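Side-chain contact in citryl-CoA lyase (Hydrogenobacter thermophilus, PDB 6HXP), which probably cleaves citryl-CoA to acetyl-CoA and oxaloacetate, as a coenzyme A-binding lyase of the citrate synthase family: residues Arg20-Leu24 and Leu25-Gly29. Sequence-based numbering, arbitrary orientation.
Sequences RGYRL and LDLVG
Arg23 reaches Asp26 on a side chain extended from CG to NE, with CG anti to the backbone N (chi1 -176°). The turn at the last torsion then swings NH1 over to the carboxylate. Asp26 has CG beside its own backbone N (chi1 -71°), which holds the carboxylate on the Arg23 side. Arg23 NH1 makes a salt bridge to Asp26 OD1 at 2.8 Å. The oxygen lies nearly in the guanidinium plane, but NH1 meets the carboxylate from above its plane, with the two planes 69° apart. Leu25 CB packs over one face of the guanidinium, 3.8 Å from Arg23 CZ. Arg23 NH2 forms a second salt bridge, to Glu16. With an alanine here, the carboxylates of Asp26 and Glu16 would probably lose the positive charge they share, and Leu25 CB the flat group packed on it.

Arg23 ends strand 22-23 and takes the N-cap position of the short helix 24-27. The strand is an outermost one, within this chain, of a small antiparallel sheet, and pairs with strand 16-19. Arg23 O accepts two hydrogen bonds, from Asp26 N at 2.9 Å and from Leu27 N at 3.2 Å. Leu24 O accepts a hydrogen bond from Val28 N at 3.0 Å and a weak one from Leu27 N. Val28 is where the chain leaves helical geometry.

The CB of Leu27 points toward residues 20-24. Leu27 CD1 lies 4.1 Å from Leu24 CD1, the two side chains crossing at about a right angle. Leu27 CD2 packs on Tyr22 CB at 3.9 Å. Leu39 of helix 33-42 touches both Tyr22 and Leu27. Two neighbouring subunits close over the turn: Val59 of one and Leu252 of another both pack on Leu27.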
loop_
_atom_site.group_PDB
_atom_site.type_symbol
_atom_site.label_atom_id
_atom_site.label_comp_id
_atom_site.label_asym_id
_atom_site.label_seq_id
_atom_site.Cartn_x
_atom_site.Cartn_y
_atom_site.Cartn_z
ATOM N N ARG A 20 -18.622 19.159 -5.546
ATOM C CA ARG A 20 -18.854 20.362 -4.709
ATOM C C ARG A 20 -20.003 21.180 -5.313
ATOM O O ARG A 20 -19.972 22.420 -5.328
ATOM C CB ARG A 20 -17.591 21.177 -4.594
ATOM C CG ARG A 20 -16.426 20.425 -3.979
ATOM C CD ARG A 20 -16.636 20.052 -2.507
ATOM N NE ARG A 20 -15.366 19.611 -1.919
ATOM C CZ ARG A 20 -15.218 19.179 -0.666
ATOM N NH1 ARG A 20 -16.288 19.084 0.152
ATOM N NH2 ARG A 20 -14.015 18.826 -0.220
ATOM N N GLY A 21 -21.041 20.489 -5.758
ATOM C CA GLY A 21 -22.230 21.130 -6.297
ATOM C C GLY A 21 -22.202 21.489 -7.760
ATOM O O GLY A 21 -23.255 21.822 -8.319
ATOM N N TYR A 22 -21.041 21.425 -8.408
ATOM C CA TYR A 22 -20.982 21.757 -9.833
ATOM C C TYR A 22 -21.048 20.505 -10.682
ATOM O O TYR A 22 -20.377 19.516 -10.365
ATOM C CB TYR A 22 -19.688 22.509 -10.163
ATOM C CG TYR A 22 -19.591 23.892 -9.533
ATOM C CD1 TYR A 22 -20.323 24.961 -10.031
ATOM C CD2 TYR A 22 -18.779 24.120 -8.435
ATOM C CE1 TYR A 22 -20.270 26.222 -9.423
ATOM C CE2 TYR A 22 -18.695 25.368 -7.834
ATOM C CZ TYR A 22 -19.455 26.422 -8.324
ATOM O OH TYR A 22 -19.420 27.668 -7.754
ATOM N N ARG A 23 -21.775 20.582 -11.786
ATOM C CA ARG A 23 -21.884 19.465 -12.730
ATOM C C ARG A 23 -20.498 19.185 -13.315
ATOM O O ARG A 23 -19.906 20.053 -13.974
ATOM C CB ARG A 23 -22.862 19.842 -13.812
ATOM C CG ARG A 23 -23.148 18.753 -14.800
ATOM C CD ARG A 23 -24.172 19.277 -15.814
ATOM N NE ARG A 23 -24.527 18.239 -16.775
ATOM C CZ ARG A 23 -24.276 18.292 -18.079
ATOM N NH1 ARG A 23 -23.652 19.341 -18.601
ATOM N NH2 ARG A 23 -24.635 17.291 -18.870
ATOM N N LEU A 24 -19.990 17.965 -13.097
ATOM C CA LEU A 24 -18.648 17.624 -13.594
ATOM C C LEU A 24 -18.539 17.841 -15.100
ATOM O O LEU A 24 -17.530 18.391 -15.543
ATOM C CB LEU A 24 -18.289 16.205 -13.200
ATOM C CG LEU A 24 -16.847 15.767 -13.638
ATOM C CD1 LEU A 24 -15.794 16.761 -13.211
ATOM C CD2 LEU A 24 -16.524 14.416 -13.056
ATOM N N LEU A 25 -19.577 17.521 -15.866
ATOM C CA LEU A 25 -19.520 17.708 -17.305
ATOM C C LEU A 25 -19.397 19.160 -17.711
ATOM O O LEU A 25 -18.870 19.428 -18.799
ATOM C CB LEU A 25 -20.659 16.983 -17.993
ATOM C CG LEU A 25 -20.389 15.425 -17.923
ATOM C CD1 LEU A 25 -21.230 14.723 -18.784
ATOM C CD2 LEU A 25 -18.921 15.037 -18.271
ATOM N N ASP A 26 -19.841 20.119 -16.861
ATOM C CA ASP A 26 -19.630 21.539 -17.140
ATOM C C ASP A 26 -18.213 21.967 -16.773
ATOM O O ASP A 26 -17.716 22.950 -17.304
ATOM C CB ASP A 26 -20.641 22.413 -16.397
ATOM C CG ASP A 26 -22.062 22.313 -16.950
ATOM O OD1 ASP A 26 -22.247 21.710 -18.030
ATOM O OD2 ASP A 26 -22.977 22.787 -16.278
ATOM N N LEU A 27 -17.557 21.286 -15.837
ATOM C CA LEU A 27 -16.185 21.625 -15.479
ATOM C C LEU A 27 -15.243 21.152 -16.566
ATOM O O LEU A 27 -14.265 21.847 -16.882
ATOM C CB LEU A 27 -15.809 20.946 -14.177
ATOM C CG LEU A 27 -16.668 21.264 -12.918
ATOM C CD1 LEU A 27 -16.122 20.555 -11.708
ATOM C CD2 LEU A 27 -16.755 22.738 -12.688
ATOM N N VAL A 28 -15.530 19.983 -17.149
ATOM C CA VAL A 28 -14.676 19.401 -18.200
ATOM C C VAL A 28 -14.666 20.369 -19.385
ATOM O O VAL A 28 -15.724 20.699 -19.915
ATOM C CB VAL A 28 -15.203 18.017 -18.617
ATOM C CG1 VAL A 28 -14.444 17.456 -19.837
ATOM C CG2 VAL A 28 -15.107 17.012 -17.444
ATOM N N GLY A 29 -13.457 20.773 -19.797
ATOM C CA GLY A 29 -13.251 21.698 -20.905
ATOM C C GLY A 29 -13.288 23.160 -20.514
ATOM O O GLY A 29 -12.962 24.024 -21.352
#